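Local coordinates for protein toxin of toxin-antitoxin system (Rickettsia felis, PDB 3ZVK) that acts as the ribonuclease toxin of a type II toxin-antitoxin pair, cutting single-stranded RNA with magnesium as cofactor and forming a complex with its antitoxin VapB2, at residues Y3-N8 against N32-S37; A108-L113 against N126-N131. The protein carries 1 engineered substitution. All blocks are in the same frame, centred on the assembly; numbering follows the deposited sequence.

Both contacts belong to the parallel sheet of the PIN domain, whose strands run in the order 69-71, 33-37, 2-5, 112-115, 128-131. Contact 1 pairs 2-5 with 33-37, contact 2 pairs 112-115 with 128-131, and the two join where 2-5 and 112-115 lie side by side, their centres about 10 Å apart. Met4 N is 2.9 Å from Thr112 O, a probable hydrogen bond, while Tyr3 CE2 packs on Thr112 CG2 and Met4 CG on Ala111 CB, one on each face. Contact 1 includes the predicted magnesium-site residue, here Gly6 in place of the natural Asp; from contact 2, the side chain of Leu113 comes to about 4 Å from Gly6 (nearest atoms).

Contact 1: Y3-N8 against N32-S37; sequences YMLGTN and NTIAIS. Engineered in segment 3-8: Gly6 (natural residue Asp).
Tyr3, Met4 and Leu5 meet Thr33 to Ser37 as parallel strands, stitched by three backbone hydrogen bonds. Tyr3 is gripped at both ends: its N donates to Thr33 O (2.8 Å, N-H...O angle 177°) and its O accepts from Ala35 N (2.9 Å). Leu5 N then donates to Ala35 O at 2.9 Å. Where the strands run out, a water carries on the ladder, donating to Leu5 O and accepting from Ser37 N.

Side chains fill both faces. Tyr3 turns the CD1-CE1 edge of its ring to Asn32, CE1 lying 3.7 Å from Asn32 CG, with the ring and amide planes 71° apart. Tyrosine suits this partly exposed place because its ring can pack, on Leu28 and Val114 too, while carrying a polar hydroxyl. The amide is held by two hydrogen bonds, Asn32 OD1 with Met1 N and ND2 with Leu28 O. On that same face Ile34 CG2 meets Leu5 CD1 at 4.1 Å. Ile36 CG2 lies against Leu5 CB. On the face opposite Tyr3, Met4 bends at chi3 (82°), which brings Met4 CE to 3.8 Å from Ser37 N; the small Ala35 lets the flexible thioether chain pass alongside.

Gly6, an engineered replacement of the natural Asp at the predicted magnesium site, stands at the N-cap position of helix 7-16. Ser37 OG caps helix 38-50 through Ile39 N and also bonds His105 ND1. Strand 69-71 adjoins 33-37 and strand 112-115 adjoins 2-5, placing this pair inside the sheet, with helix 19-29 packed over Tyr3 and Ile34.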
# COMPACT_ATOMS: atom_id res chain seq x y z
N TYR A 3 -17.46 -21.60 14.90
CA TYR A 3 -18.83 -21.37 15.32
C TYR A 3 -19.06 -19.87 15.19
O TYR A 3 -18.40 -19.10 15.88
CB TYR A 3 -19.05 -21.82 16.77
CG TYR A 3 -19.28 -23.30 16.91
CD1 TYR A 3 -18.21 -24.19 16.95
CD2 TYR A 3 -20.58 -23.83 16.97
CE1 TYR A 3 -18.42 -25.57 17.06
CE2 TYR A 3 -20.80 -25.20 17.10
CZ TYR A 3 -19.71 -26.07 17.16
OH TYR A 3 -19.88 -27.44 17.29
N MET A 4 -19.94 -19.46 14.28
CA MET A 4 -20.25 -18.04 14.09
C MET A 4 -21.58 -17.76 14.78
O MET A 4 -22.55 -18.51 14.57
CB MET A 4 -20.31 -17.67 12.60
CG MET A 4 -19.00 -17.89 11.90
SD MET A 4 -18.89 -17.23 10.23
CE MET A 4 -18.52 -15.54 10.60
N LEU A 5 -21.63 -16.75 15.66
CA LEU A 5 -22.89 -16.43 16.36
C LEU A 5 -23.70 -15.42 15.57
O LEU A 5 -23.13 -14.47 14.99
CB LEU A 5 -22.66 -15.88 17.79
CG LEU A 5 -21.60 -16.57 18.63
CD1 LEU A 5 -21.28 -15.73 19.87
CD2 LEU A 5 -22.04 -17.99 18.98
N GLY A 6 -24.99 -15.66 15.51
CA GLY A 6 -25.96 -14.78 14.85
C GLY A 6 -26.28 -13.60 15.74
O GLY A 6 -25.86 -13.55 16.90
N THR A 7 -27.00 -12.63 15.20
CA THR A 7 -27.34 -11.39 15.90
C THR A 7 -28.17 -11.65 17.16
O THR A 7 -27.85 -11.10 18.22
CB THR A 7 -28.00 -10.39 14.92
OG1 THR A 7 -27.14 -10.25 13.79
CG2 THR A 7 -28.25 -9.01 15.55
N ASN A 8 -29.24 -12.47 17.04
CA ASN A 8 -30.14 -12.83 18.13
C ASN A 8 -29.42 -13.46 19.31
O ASN A 8 -29.70 -13.07 20.43
CB ASN A 8 -31.26 -13.76 17.65
CG ASN A 8 -32.25 -13.24 16.64
OD1 ASN A 8 -33.06 -14.02 16.14
ND2 ASN A 8 -32.34 -11.95 16.36
N ASN A 32 -12.59 -25.23 19.51
CA ASN A 32 -13.13 -24.54 18.34
C ASN A 32 -12.92 -23.05 18.42
O ASN A 32 -12.55 -22.55 19.47
CB ASN A 32 -14.64 -24.86 18.17
CG ASN A 32 -14.97 -26.32 18.28
OD1 ASN A 32 -14.77 -27.10 17.36
ND2 ASN A 32 -15.40 -26.73 19.44
N THR A 33 -13.17 -22.35 17.31
CA THR A 33 -13.08 -20.89 17.21
C THR A 33 -14.46 -20.28 17.27
O THR A 33 -15.33 -20.62 16.46
CB THR A 33 -12.38 -20.49 15.90
OG1 THR A 33 -11.07 -21.06 15.84
CG2 THR A 33 -12.27 -18.98 15.73
N ILE A 34 -14.66 -19.37 18.23
CA ILE A 34 -15.90 -18.60 18.36
C ILE A 34 -15.71 -17.30 17.64
O ILE A 34 -14.75 -16.56 17.92
CB ILE A 34 -16.35 -18.44 19.83
CG1 ILE A 34 -16.70 -19.87 20.41
CG2 ILE A 34 -17.61 -17.51 19.86
CD1 ILE A 34 -16.62 -19.95 21.82
N ALA A 35 -16.61 -17.02 16.67
CA ALA A 35 -16.55 -15.80 15.86
C ALA A 35 -17.90 -15.13 15.60
O ALA A 35 -18.95 -15.70 15.90
CB ALA A 35 -15.86 -16.10 14.54
N ILE A 36 -17.86 -13.91 15.05
CA ILE A 36 -19.01 -13.15 14.55
C ILE A 36 -18.62 -12.52 13.24
O ILE A 36 -17.47 -12.16 13.03
CB ILE A 36 -19.71 -12.11 15.49
CG1 ILE A 36 -18.79 -10.95 15.91
CG2 ILE A 36 -20.46 -12.78 16.66
CD1 ILE A 36 -19.52 -9.69 16.33
N SER A 37 -19.58 -12.40 12.36
CA SER A 37 -19.40 -11.74 11.08
C SER A 37 -19.33 -10.24 11.38
O SER A 37 -19.95 -9.78 12.33
CB SER A 37 -20.64 -11.99 10.21
OG SER A 37 -20.50 -11.38 8.95
O HOH W 1 -21.71 -14.30 12.65

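Contact 2: A108-L113 against N126-N131; sequences AENATL and NLILEN
One of the two edge pairings of the parallel PIN-domain sheet is made here, where Thr112 and Leu113 run parallel to Ile128, Leu129 and Glu130. Leu113 takes part in both backbone hydrogen bonds, as donor in one and acceptor in the other. Its N donates to Ile128 O at 2.8 Å, almost straight at the hydrogen (176°), and its O accepts from Glu130 N at 3.0 Å, a more bent bond (146°).

The leucines form the apolar side of the joint. Leu113 has CG anti to the backbone N (chi1 -176°), and beyond it CD2 reaches Leu127 CD2 at 4.0 Å. Leu113 and Leu129 lie side by side and point the same way, Leu129 CD1 sitting 3.8 Å from Leu113 CB. The apolar branches of leucine suit a face covered by helix 97-109.

Thr112 and Ile128 occupy the other face, and as beta-branched residues both suit extended backbone. The short Thr112 splits its contacts: OG1 touches Ile128 CG2 (3.9 Å), the two side chains crossing at about a right angle, and its methyl CG2 lies 3.7 Å from Glu130 CB. The Glu130 chain is extended beyond CG, its OE2 hydrogen-bonded to Trp132 NE1. Ile128 CD1 also reaches Asn110 OD1 at 3.9 Å; Asn110, with the positive phi that asparagine accepts readily, closes helix 97-109 in a Schellman motif and turns the chain towards the strand.

From that helix Ile102 and Ala106 pack on Leu113, and Ala106 and Ile107 on Leu127, while Phe121 of a loop touches Leu113 and Leu129. Beyond Thr112, strand 2-5 continues the sheet inward; within this chain, 128-131 is one of its two edge strands.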
# COMPACT_ATOMS: atom_id res chain seq x y z
N ALA A 108 -19.82 -19.70 3.52
CA ALA A 108 -18.51 -19.43 2.92
C ALA A 108 -17.32 -19.82 3.81
O ALA A 108 -16.27 -20.19 3.28
CB ALA A 108 -18.41 -17.99 2.52
N GLU A 109 -17.49 -19.73 5.15
CA GLU A 109 -16.45 -20.10 6.12
C GLU A 109 -16.55 -21.59 6.55
O GLU A 109 -15.69 -22.08 7.28
CB GLU A 109 -16.53 -19.18 7.37
CG GLU A 109 -16.25 -17.70 7.14
CD GLU A 109 -14.89 -17.25 6.63
OE1 GLU A 109 -13.95 -18.07 6.62
OE2 GLU A 109 -14.77 -16.06 6.25
N ASN A 110 -17.60 -22.29 6.09
CA ASN A 110 -17.93 -23.67 6.44
C ASN A 110 -18.09 -23.79 7.96
O ASN A 110 -17.56 -24.69 8.60
CB ASN A 110 -16.94 -24.68 5.86
CG ASN A 110 -17.64 -25.94 5.47
OD1 ASN A 110 -18.05 -26.75 6.33
ND2 ASN A 110 -17.90 -26.08 4.18
N ALA A 111 -18.81 -22.84 8.52
CA ALA A 111 -19.04 -22.67 9.94
C ALA A 111 -20.44 -23.12 10.37
O ALA A 111 -21.36 -23.15 9.56
CB ALA A 111 -18.83 -21.20 10.30
N THR A 112 -20.60 -23.38 11.67
CA THR A 112 -21.88 -23.67 12.29
C THR A 112 -22.44 -22.32 12.71
O THR A 112 -21.77 -21.55 13.43
CB THR A 112 -21.73 -24.59 13.49
OG1 THR A 112 -21.21 -25.85 13.06
CG2 THR A 112 -23.04 -24.80 14.22
N LEU A 113 -23.66 -22.00 12.23
CA LEU A 113 -24.30 -20.75 12.59
C LEU A 113 -25.18 -20.98 13.81
O LEU A 113 -26.04 -21.86 13.80
CB LEU A 113 -25.10 -20.15 11.42
CG LEU A 113 -25.75 -18.77 11.63
CD1 LEU A 113 -24.73 -17.69 11.97
CD2 LEU A 113 -26.47 -18.38 10.40
N ASN A 126 -27.61 -25.83 2.53
CA ASN A 126 -26.15 -25.92 2.75
C ASN A 126 -25.65 -25.22 4.03
O ASN A 126 -24.43 -25.06 4.21
CB ASN A 126 -25.33 -25.49 1.51
CG ASN A 126 -25.93 -25.82 0.16
OD1 ASN A 126 -26.22 -26.98 -0.19
ND2 ASN A 126 -26.09 -24.78 -0.65
N LEU A 127 -26.57 -24.83 4.94
CA LEU A 127 -26.21 -24.15 6.18
C LEU A 127 -26.29 -25.06 7.40
O LEU A 127 -27.34 -25.63 7.68
CB LEU A 127 -27.04 -22.86 6.36
CG LEU A 127 -26.77 -22.00 7.59
CD1 LEU A 127 -25.62 -21.08 7.38
CD2 LEU A 127 -27.93 -21.14 7.90
N ILE A 128 -25.17 -25.19 8.12
CA ILE A 128 -25.09 -25.93 9.38
C ILE A 128 -25.55 -24.95 10.50
O ILE A 128 -25.02 -23.84 10.62
CB ILE A 128 -23.71 -26.55 9.69
CG1 ILE A 128 -22.98 -27.07 8.41
CG2 ILE A 128 -23.85 -27.65 10.77
CD1 ILE A 128 -21.37 -26.94 8.42
N LEU A 129 -26.55 -25.37 11.27
CA LEU A 129 -27.17 -24.58 12.34
C LEU A 129 -27.13 -25.31 13.67
O LEU A 129 -27.10 -26.54 13.71
CB LEU A 129 -28.64 -24.27 12.00
CG LEU A 129 -29.18 -22.83 12.19
CD1 LEU A 129 -28.56 -21.82 11.22
CD2 LEU A 129 -30.68 -22.81 12.00
N GLU A 130 -27.14 -24.52 14.75
CA GLU A 130 -27.16 -25.00 16.12
C GLU A 130 -27.99 -23.97 16.89
O GLU A 130 -27.72 -22.78 16.84
CB GLU A 130 -25.75 -25.18 16.71
CG GLU A 130 -25.75 -25.99 17.99
CD GLU A 130 -24.38 -26.38 18.51
OE1 GLU A 130 -23.77 -27.34 17.99
OE2 GLU A 130 -23.99 -25.78 19.53
N ASN A 131 -29.06 -24.44 17.50
CA ASN A 131 -30.00 -23.63 18.25
C ASN A 131 -29.73 -23.71 19.75
O ASN A 131 -29.73 -24.82 20.31
CB ASN A 131 -31.45 -24.08 17.94
CG ASN A 131 -32.53 -23.11 18.35
OD1 ASN A 131 -32.71 -22.78 19.53
ND2 ASN A 131 -33.34 -22.70 17.38